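Local coordinates for protein uncharacterized metal-dependent hydrolase (Pyrococcus furiosus, PDB 3ICJ) that binds two zinc ions in an amidohydrolase-type metal centre and probably hydrolyses carbon-nitrogen bonds other than peptide bonds, its substrate being unknown, at residues Val325-Lys328 against Asp329-Val332; Gly410-Arg413 against Ala414-Ala417; Ala466-Leu469 against Tyr470-Ser474. All coordinates share one frame; numbering follows the deposited sequence.

Contact 1: residues Val325-Lys328 against Asp329-Val332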
ATOM      1  N   VAL A 325     -14.238  10.464  10.234  1.00 40.47           N
ATOM      2  CA  VAL A 325     -13.112  10.241  11.161  1.00 40.05           C
ATOM      3  C   VAL A 325     -12.346  11.541  11.469  1.00 41.74           C
ATOM      4  O   VAL A 325     -11.995  11.795  12.625  1.00 42.41           O
ATOM      5  CB  VAL A 325     -12.138   9.119  10.629  1.00 40.49           C
ATOM      6  CG1 VAL A 325     -10.899   8.958  11.518  1.00 42.69           C
ATOM      7  CG2 VAL A 325     -12.870   7.781  10.507  1.00 41.97           C
ATOM      8  N   MET A 326     -12.076  12.346  10.439  1.00 45.41           N
ATOM      9  CA  MET A 326     -11.481  13.682  10.602  1.00 39.79           C
ATOM     10  C   MET A 326     -12.210  14.654   9.696  1.00 35.17           C
ATOM     11  O   MET A 326     -12.390  14.371   8.507  1.00 39.22           O
ATOM     12  CB  MET A 326     -10.011  13.702  10.186  1.00 35.35           C
ATOM     13  CG  MET A 326      -9.017  13.080  11.136  1.00 47.75           C
ATOM     14  SD  MET A 326      -7.355  13.278  10.429  1.00 47.84           S
ATOM     15  CE  MET A 326      -6.928  14.879  11.001  1.00 28.14           C
ATOM     16  N   ASN A 327     -12.577  15.817  10.231  1.00 35.87           N
ATOM     17  CA  ASN A 327     -13.303  16.806   9.441  1.00 37.60           C
ATOM     18  C   ASN A 327     -12.345  17.771   8.756  1.00 42.11           C
ATOM     19  O   ASN A 327     -11.128  17.686   8.952  1.00 37.24           O
ATOM     20  CB  ASN A 327     -14.389  17.534  10.273  1.00 41.17           C
ATOM     21  CG  ASN A 327     -13.813  18.486  11.336  1.00 43.80           C
ATOM     22  OD1 ASN A 327     -12.740  19.083  11.172  1.00 41.23           O
ATOM     23  ND2 ASN A 327     -14.552  18.650  12.414  1.00 38.01           N
ATOM     24  N   LYS A 328     -12.901  18.698   7.979  1.00 38.78           N
ATOM     25  CA  LYS A 328     -12.098  19.662   7.238  1.00 40.54           C
ATOM     26  C   LYS A 328     -11.102  20.460   8.111  1.00 39.20           C
ATOM     27  O   LYS A 328      -9.941  20.532   7.760  1.00 38.61           O
ATOM     28  CB  LYS A 328     -12.985  20.601   6.426  1.00 36.93           C
ATOM     29  CG  LYS A 328     -12.200  21.556   5.532  1.00 43.43           C
ATOM     30  CD  LYS A 328     -12.885  22.875   5.391  1.00 47.17           C
ATOM     31  CE  LYS A 328     -12.874  23.609   6.713  1.00 60.04           C
ATOM     32  NZ  LYS A 328     -13.794  24.749   6.696  1.00 47.29           N
ATOM     33  N   ASP A 329     -11.558  21.016   9.243  1.00 34.10           N
ATOM     34  CA  ASP A 329     -10.700  21.817  10.137  1.00 39.09           C
ATOM     35  C   ASP A 329      -9.540  20.995  10.720  1.00 40.81           C
ATOM     36  O   ASP A 329      -8.448  21.528  10.973  1.00 33.25           O
ATOM     37  CB  ASP A 329     -11.496  22.395  11.321  1.00 34.11           C
ATOM     38  CG  ASP A 329     -12.457  23.520  10.927  1.00 43.15           C
ATOM     39  OD1 ASP A 329     -12.201  24.250   9.950  1.00 42.71           O
ATOM     40  OD2 ASP A 329     -13.467  23.695  11.650  1.00 45.14           O
ATOM     41  N   GLU A 330      -9.794  19.716  10.980  1.00 35.73           N
ATOM     42  CA  GLU A 330      -8.777  18.859  11.592  1.00 36.75           C
ATOM     43  C   GLU A 330      -7.695  18.493  10.581  1.00 40.65           C
ATOM     44  O   GLU A 330      -6.516  18.349  10.942  1.00 44.30           O
ATOM     45  CB  GLU A 330      -9.415  17.617  12.224  1.00 41.02           C
ATOM     46  CG  GLU A 330     -10.445  17.959  13.314  1.00 39.25           C
ATOM     47  CD  GLU A 330     -11.228  16.752  13.811  1.00 51.30           C
ATOM     48  OE1 GLU A 330     -11.714  15.955  12.983  1.00 45.31           O
ATOM     49  OE2 GLU A 330     -11.389  16.617  15.043  1.00 53.74           O
ATOM     50  N   ILE A 331      -8.095  18.360   9.319  1.00 37.66           N
ATOM     51  CA  ILE A 331      -7.145  18.088   8.232  1.00 38.42           C
ATOM     52  C   ILE A 331      -6.306  19.342   7.979  1.00 36.81           C
ATOM     53  O   ILE A 331      -5.094  19.245   7.933  1.00 34.58           O
ATOM     54  CB  ILE A 331      -7.846  17.649   6.932  1.00 39.64           C
ATOM     55  CG1 ILE A 331      -8.599  16.339   7.148  1.00 43.03           C
ATOM     56  CG2 ILE A 331      -6.840  17.502   5.785  1.00 31.67           C
ATOM     57  CD1 ILE A 331      -9.504  16.000   6.023  1.00 40.62           C
ATOM     58  N   VAL A 332      -6.956  20.505   7.824  1.00 32.10           N
ATOM     59  CA  VAL A 332      -6.256  21.792   7.649  1.00 36.28           C
ATOM     60  C   VAL A 332      -5.223  22.050   8.762  1.00 38.06           C
ATOM     61  O   VAL A 332      -4.107  22.488   8.471  1.00 40.36           O
ATOM     62  CB  VAL A 332      -7.232  23.017   7.480  1.00 34.40           C
ATOM     63  CG1 VAL A 332      -6.454  24.341   7.417  1.00 36.99           C
ATOM     64  CG2 VAL A 332      -8.051  22.871   6.189  1.00 28.59           C
TER
HETATM   65  O   HOH W   1     -14.819  21.865  13.067  1.00 49.50           O

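Contact 2: residues Gly410-Arg413 against Ala414-Ala417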
ATOM      1  N   GLY A 410     -25.895   1.304  -5.016  1.00 30.89           N
ATOM      2  CA  GLY A 410     -26.923   1.309  -6.053  1.00 31.21           C
ATOM      3  C   GLY A 410     -26.310   1.513  -7.427  1.00 33.59           C
ATOM      4  O   GLY A 410     -25.156   1.920  -7.543  1.00 33.90           O
ATOM      5  N   GLU A 411     -27.102   1.241  -8.458  1.00 38.15           N
ATOM      6  CA  GLU A 411     -26.686   1.341  -9.856  1.00 40.83           C
ATOM      7  C   GLU A 411     -26.202   2.733 -10.283  1.00 37.97           C
ATOM      8  O   GLU A 411     -25.227   2.831 -11.034  1.00 39.90           O
ATOM      9  CB  GLU A 411     -27.825   0.871 -10.795  1.00 42.17           C
ATOM     10  CG  GLU A 411     -28.392  -0.501 -10.442  1.00 47.67           C
ATOM     11  CD  GLU A 411     -29.250  -1.126 -11.541  1.00 51.45           C
ATOM     12  OE1 GLU A 411     -29.501  -0.472 -12.576  1.00 51.58           O
ATOM     13  OE2 GLU A 411     -29.679  -2.285 -11.356  1.00 50.03           O
ATOM     14  N   GLU A 412     -26.865   3.794  -9.812  1.00 36.62           N
ATOM     15  CA  GLU A 412     -26.498   5.161 -10.224  1.00 37.32           C
ATOM     16  C   GLU A 412     -25.161   5.595  -9.613  1.00 38.34           C
ATOM     17  O   GLU A 412     -24.283   6.087 -10.320  1.00 40.47           O
ATOM     18  CB  GLU A 412     -27.601   6.185  -9.902  1.00 41.95           C
ATOM     19  CG  GLU A 412     -28.904   6.030 -10.696  1.00 61.13           C
ATOM     20  CD  GLU A 412     -28.712   6.005 -12.215  1.00 67.85           C
ATOM     21  OE1 GLU A 412     -27.966   6.851 -12.759  1.00 64.44           O
ATOM     22  OE2 GLU A 412     -29.325   5.131 -12.866  1.00 68.66           O
ATOM     23  N   ARG A 413     -24.981   5.374  -8.309  1.00 33.91           N
ATOM     24  CA  ARG A 413     -23.743   5.803  -7.648  1.00 33.32           C
ATOM     25  C   ARG A 413     -22.563   4.880  -7.970  1.00 37.31           C
ATOM     26  O   ARG A 413     -21.415   5.261  -7.810  1.00 37.72           O
ATOM     27  CB  ARG A 413     -23.953   5.920  -6.136  1.00 34.93           C
ATOM     28  CG  ARG A 413     -24.982   6.974  -5.747  1.00 35.93           C
ATOM     29  CD  ARG A 413     -24.997   7.174  -4.248  1.00 31.87           C
ATOM     30  NE  ARG A 413     -25.591   6.027  -3.553  1.00 32.19           N
ATOM     31  CZ  ARG A 413     -25.768   5.983  -2.241  1.00 29.65           C
ATOM     32  NH1 ARG A 413     -25.394   7.025  -1.500  1.00 33.23           N
ATOM     33  NH2 ARG A 413     -26.325   4.916  -1.664  1.00 37.01           N
ATOM     34  N   ALA A 414     -22.856   3.672  -8.448  1.00 31.56           N
ATOM     35  CA  ALA A 414     -21.814   2.735  -8.904  1.00 31.49           C
ATOM     36  C   ALA A 414     -21.055   3.273 -10.119  1.00 34.78           C
ATOM     37  O   ALA A 414     -19.906   2.884 -10.373  1.00 33.55           O
ATOM     38  CB  ALA A 414     -22.435   1.389  -9.215  1.00 30.66           C
ATOM     39  N   LYS A 415     -21.688   4.187 -10.858  1.00 32.07           N
ATOM     40  CA  LYS A 415     -21.016   4.922 -11.934  1.00 35.19           C
ATOM     41  C   LYS A 415     -19.853   5.811 -11.439  1.00 36.29           C
ATOM     42  O   LYS A 415     -18.950   6.163 -12.205  1.00 36.84           O
ATOM     43  CB  LYS A 415     -22.030   5.769 -12.721  1.00 30.44           C
ATOM     44  CG  LYS A 415     -23.082   4.949 -13.520  1.00 32.21           C
ATOM     45  CD  LYS A 415     -24.191   5.866 -14.047  1.00 36.49           C
ATOM     46  CE  LYS A 415     -25.264   5.047 -14.778  1.00 42.19           C
ATOM     47  NZ  LYS A 415     -26.485   5.861 -14.989  1.00 41.18           N
ATOM     48  N   TRP A 416     -19.872   6.151 -10.159  1.00 34.68           N
ATOM     49  CA  TRP A 416     -18.801   6.952  -9.565  1.00 36.58           C
ATOM     50  C   TRP A 416     -17.562   6.128  -9.221  1.00 36.57           C
ATOM     51  O   TRP A 416     -16.506   6.686  -8.920  1.00 35.07           O
ATOM     52  CB  TRP A 416     -19.305   7.638  -8.284  1.00 38.68           C
ATOM     53  CG  TRP A 416     -20.510   8.568  -8.469  1.00 33.20           C
ATOM     54  CD1 TRP A 416     -20.957   9.132  -9.638  1.00 40.69           C
ATOM     55  CD2 TRP A 416     -21.377   9.064  -7.430  1.00 33.67           C
ATOM     56  NE1 TRP A 416     -22.061   9.922  -9.391  1.00 36.14           N
ATOM     57  CE2 TRP A 416     -22.332   9.908  -8.045  1.00 35.08           C
ATOM     58  CE3 TRP A 416     -21.430   8.882  -6.033  1.00 38.95           C
ATOM     59  CZ2 TRP A 416     -23.344  10.566  -7.318  1.00 39.18           C
ATOM     60  CZ3 TRP A 416     -22.440   9.541  -5.305  1.00 38.28           C
ATOM     61  CH2 TRP A 416     -23.386  10.367  -5.958  1.00 36.98           C
ATOM     62  N   ALA A 417     -17.685   4.805  -9.259  1.00 32.15           N
ATOM     63  CA  ALA A 417     -16.675   3.938  -8.658  1.00 36.65           C
ATOM     64  C   ALA A 417     -15.477   3.623  -9.543  1.00 41.45           C
ATOM     65  O   ALA A 417     -15.650   3.220 -10.695  1.00 37.88           O
ATOM     66  CB  ALA A 417     -17.309   2.637  -8.165  1.00 35.61           C
TER
HETATM   67  O   HOH W   2     -28.390   3.223 -14.656  1.00 54.46           O

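Contact 3: residues Ala466-Leu469 against Tyr470-Ser474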
ATOM      1  N   ALA A 466      -1.805   1.473 -18.142  1.00 34.59           N
ATOM      2  CA  ALA A 466      -1.692   0.779 -16.847  1.00 30.34           C
ATOM      3  C   ALA A 466      -0.234   0.633 -16.403  1.00 36.82           C
ATOM      4  O   ALA A 466       0.082   0.834 -15.230  1.00 37.93           O
ATOM      5  CB  ALA A 466      -2.383  -0.583 -16.888  1.00 28.35           C
ATOM      6  N   LEU A 467       0.649   0.307 -17.347  1.00 35.10           N
ATOM      7  CA  LEU A 467       2.087   0.229 -17.055  1.00 37.31           C
ATOM      8  C   LEU A 467       2.678   1.610 -16.727  1.00 34.93           C
ATOM      9  O   LEU A 467       3.451   1.745 -15.774  1.00 33.32           O
ATOM     10  CB  LEU A 467       2.831  -0.446 -18.205  1.00 33.07           C
ATOM     11  CG  LEU A 467       2.532  -1.953 -18.341  1.00 39.20           C
ATOM     12  CD1 LEU A 467       2.840  -2.452 -19.732  1.00 35.57           C
ATOM     13  CD2 LEU A 467       3.251  -2.787 -17.310  1.00 38.93           C
ATOM     14  N   HIS A 468       2.285   2.633 -17.491  1.00 29.76           N
ATOM     15  CA  HIS A 468       2.630   3.999 -17.136  1.00 29.17           C
ATOM     16  C   HIS A 468       2.226   4.373 -15.705  1.00 32.45           C
ATOM     17  O   HIS A 468       3.064   4.850 -14.919  1.00 34.02           O
ATOM     18  CB  HIS A 468       2.006   5.001 -18.105  1.00 29.62           C
ATOM     19  CG  HIS A 468       2.116   6.407 -17.618  1.00 30.32           C
ATOM     20  ND1 HIS A 468       3.333   7.030 -17.435  1.00 34.36           N
ATOM     21  CD2 HIS A 468       1.169   7.303 -17.249  1.00 38.97           C
ATOM     22  CE1 HIS A 468       3.128   8.255 -16.975  1.00 41.02           C
ATOM     23  NE2 HIS A 468       1.825   8.442 -16.852  1.00 42.88           N
ATOM     24  N   LEU A 469       0.955   4.133 -15.368  1.00 37.22           N
ATOM     25  CA  LEU A 469       0.408   4.437 -14.022  1.00 35.21           C
ATOM     26  C   LEU A 469       1.075   3.685 -12.869  1.00 31.21           C
ATOM     27  O   LEU A 469       1.193   4.209 -11.763  1.00 37.30           O
ATOM     28  CB  LEU A 469      -1.119   4.227 -13.995  1.00 31.70           C
ATOM     29  CG  LEU A 469      -1.808   5.170 -14.995  1.00 37.93           C
ATOM     30  CD1 LEU A 469      -3.266   4.755 -15.230  1.00 35.25           C
ATOM     31  CD2 LEU A 469      -1.694   6.643 -14.607  1.00 29.19           C
ATOM     32  N   TYR A 470       1.543   2.482 -13.136  1.00 35.91           N
ATOM     33  CA  TYR A 470       2.186   1.657 -12.126  1.00 35.07           C
ATOM     34  C   TYR A 470       3.699   1.877 -12.045  1.00 35.70           C
ATOM     35  O   TYR A 470       4.374   1.241 -11.267  1.00 32.76           O
ATOM     36  CB  TYR A 470       1.890   0.190 -12.405  1.00 39.41           C
ATOM     37  CG  TYR A 470       1.554  -0.657 -11.208  1.00 38.28           C
ATOM     38  CD1 TYR A 470       0.576  -1.616 -11.280  1.00 35.95           C
ATOM     39  CD2 TYR A 470       2.227  -0.511 -10.020  1.00 41.17           C
ATOM     40  CE1 TYR A 470       0.284  -2.400 -10.210  1.00 43.09           C
ATOM     41  CE2 TYR A 470       1.935  -1.285  -8.947  1.00 43.27           C
ATOM     42  CZ  TYR A 470       0.962  -2.231  -9.047  1.00 43.29           C
ATOM     43  OH  TYR A 470       0.672  -3.010  -7.978  1.00 42.57           O
ATOM     44  N   THR A 471       4.208   2.792 -12.856  1.00 34.15           N
ATOM     45  CA  THR A 471       5.597   3.188 -12.816  1.00 31.98           C
ATOM     46  C   THR A 471       5.776   4.690 -12.579  1.00 31.36           C
ATOM     47  O   THR A 471       5.933   5.124 -11.458  1.00 34.75           O
ATOM     48  CB  THR A 471       6.348   2.727 -14.079  1.00 33.74           C
ATOM     49  OG1 THR A 471       5.652   3.167 -15.239  1.00 36.63           O
ATOM     50  CG2 THR A 471       6.460   1.228 -14.127  1.00 33.52           C
ATOM     51  N   HIS A 472       5.738   5.478 -13.642  1.00 32.41           N
ATOM     52  CA  HIS A 472       5.905   6.913 -13.535  1.00 33.73           C
ATOM     53  C   HIS A 472       4.714   7.575 -12.858  1.00 35.32           C
ATOM     54  O   HIS A 472       4.862   8.552 -12.169  1.00 33.36           O
ATOM     55  CB  HIS A 472       6.173   7.554 -14.902  1.00 34.30           C
ATOM     56  CG  HIS A 472       6.659   8.968 -14.825  1.00 42.48           C
ATOM     57  ND1 HIS A 472       6.059  10.000 -15.505  1.00 47.42           N
ATOM     58  CD2 HIS A 472       7.684   9.522 -14.140  1.00 34.17           C
ATOM     59  CE1 HIS A 472       6.700  11.123 -15.255  1.00 41.45           C
ATOM     60  NE2 HIS A 472       7.687  10.860 -14.425  1.00 44.29           N
ATOM     61  N   GLY A 473       3.537   7.011 -13.052  1.00 33.29           N
ATOM     62  CA  GLY A 473       2.316   7.575 -12.478  1.00 31.80           C
ATOM     63  C   GLY A 473       2.440   7.604 -10.966  1.00 36.01           C
ATOM     64  O   GLY A 473       2.317   8.651 -10.330  1.00 35.34           O
ATOM     65  N   SER A 474       2.736   6.434 -10.407  1.00 36.20           N
ATOM     66  CA  SER A 474       3.013   6.280  -8.998  1.00 36.63           C
ATOM     67  C   SER A 474       4.135   7.188  -8.480  1.00 41.58           C
ATOM     68  O   SER A 474       3.994   7.799  -7.420  1.00 40.16           O
ATOM     69  CB  SER A 474       3.343   4.828  -8.720  1.00 37.08           C
ATOM     70  OG  SER A 474       2.160   4.053  -8.651  1.00 44.61           O
TER

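Contact 1: residues Val325-Lys328 against Asp329-Val332
Asn-327 and Glu-330 exchange hydrogen bonds between side chain and backbone in both directions. Glu-330 N reaches Asn-327 OD1 at 3.0 Å, with a C=O...N angle of 163° at the amide oxygen, so the donor lies nearly in line with the carbonyl. In return Asn-327 N gives its proton to Glu-330 OE1 at 2.9 Å, a straight bond (165° at the hydrogen) that meets the carboxylate on its anti side. The Asn-327 side chain can turn back over the helix end because CG sits between the backbone N and the carbonyl carbon (chi1 70°); it crosses Glu-330 at about a right angle. Two regular helical bonds follow: Ile-331 N to Asn-327 O, 3.1 Å, and Val-332 N to Lys-328 O, 3.0 Å. At the outer side a water donates to Asp-329 OD2 and is more weakly bound by Asn-327 ND2. The bridge from Lys-328 NZ to Asp-329 OD1 is long, 3.7 Å; the stronger partner of Lys-328 NZ is Glu-364 of helix 352-365. Packing is modest: Met-326 bends at its thioether so that CE lies 3.5 Å from Glu-330 O, while its CB approaches Ile-331 CG1 at 4.3 Å. Ile-331 is buried against Val-357 and Ala-361 of that same neighbouring helix. The reciprocal pair is a capping box, with Asn-327 as N-cap, at the start of helix 328-338 on the protein surface.

Contact 2: residues Gly410-Arg413 against Ala414-Ala417
Arg-413 lays its aliphatic chain over one face of the Trp-416 indole, the tight side of the contact. Arg-413 CG stands 3.9 Å from the centroid of the six-membered ring and 22° off its normal, the geometry of a CH-pi contact; Arg-413 CD comes within 3.6 Å of Trp-416 CZ3. The guanidinium does not stack, its plane being 76° from that of the ring. A bend at chi3 (-71°) directs it away from the indole, where NE bonds Val-409 O and the terminal nitrogens reach Glu-312 O, Pro-313 O and Thr-315 OG1. Also inside, Ala-414 CB meets Gly-410 O at 3.2 Å. The exposed side is held differently. Glu-412 and Lys-415 run side by side in a salt bridge: Lys-415 NZ meets Glu-412 OE1 at 2.9 Å, on the syn side but well out of the carboxylate plane; a water donates to Glu-412 OE2 and is weakly bound by the same ammonium. The helix is already weakly bonded here: Ala-414 N reaches Gly-410 O, four residues back, while Lys-415 N and Trp-416 N take Glu-412 O and Arg-413 O, three back, from above the carbonyl planes, as helix 405-413 gives way to turns. The chemistry implies a division of labour in Arg-413: its methylenes give tryptophan an apolar surface while its charged end ties the helix to loop 312-315 through carbonyl and hydroxyl oxygens.

Contact 3: residues Ala466-Leu469 against Tyr470-Ser474
With its hydroxyl set between the backbone N and the carbonyl carbon (chi1 53°), Thr-471 turns OG1 back along the helix onto Leu-467 O, to which it donates a hydrogen bond at 2.7 Å. The same torsion leaves OG1 3.1 Å from His-468 O. His-468 and His-472 both carry CG opposite the backbone N, which swings the two imidazoles to the same flank of the helix. They meet rim to rim: His-468 CE1 lies in the plane of the His-472 ring, at its edge, 3.7 Å from His-472 ND1, and the planes are 50° apart, so neither ring covers the other.

The backbone between them departs from a regular helix. His-468 O accepts from Thr-471 N, which stands above the carbonyl plane, and from Gly-473 N at 2.9 Å, an almost straight bond (166° at the hydrogen); the two donors arrive from opposite faces of that plane. The second bond spans five residues, as does the weak one from Ser-474 N to Leu-469 O, the hallmark of a pi-type turn. Gly-473 CA lies 3.6 Å from Leu-469 O, so the backbones pack directly.

Much of the surrounding wall is strand. Leu-469 packs on Leu-429 and Phe-431, the Tyr-470 ring meets Phe-97 edge to face, and Ser-474 OG is bonded to Phe-98 O and Ser-100 OG. The Ser-474 side chain is about 8 Å from that of the zinc ligand His-101. The arrangement is that of a pi-bulged helix packed against strands 92-102 and 429-431, consistent with the beta/alpha-barrel core of the amidohydrolase family; it lies near, but not in, the zinc site, the Tyr-470 side chain being about 13 Å from a bound zinc ion.

Overall arrangement
Contact 3 is the core member of the set, with seven of its nine touching residues buried; contact 1 lies at the surface and contact 2 is partly buried. None touches another: nearest atoms are about 17 Å apart between contacts 1 and 2, about 20 Å between 1 and 3, and about 13 Å between 2 and 3. Contact 1 spans the start of helix 328-338, contact 2 the end of 405-413 and the loop after it, and contact 3 lies within 463-477. The chemistry follows burial. Salt bridges and water-linked polar groups occur in contacts 1 and 2, whereas contact 3 relies on backbone carbonyls, a hydroxyl and imidazoles touching at their rims.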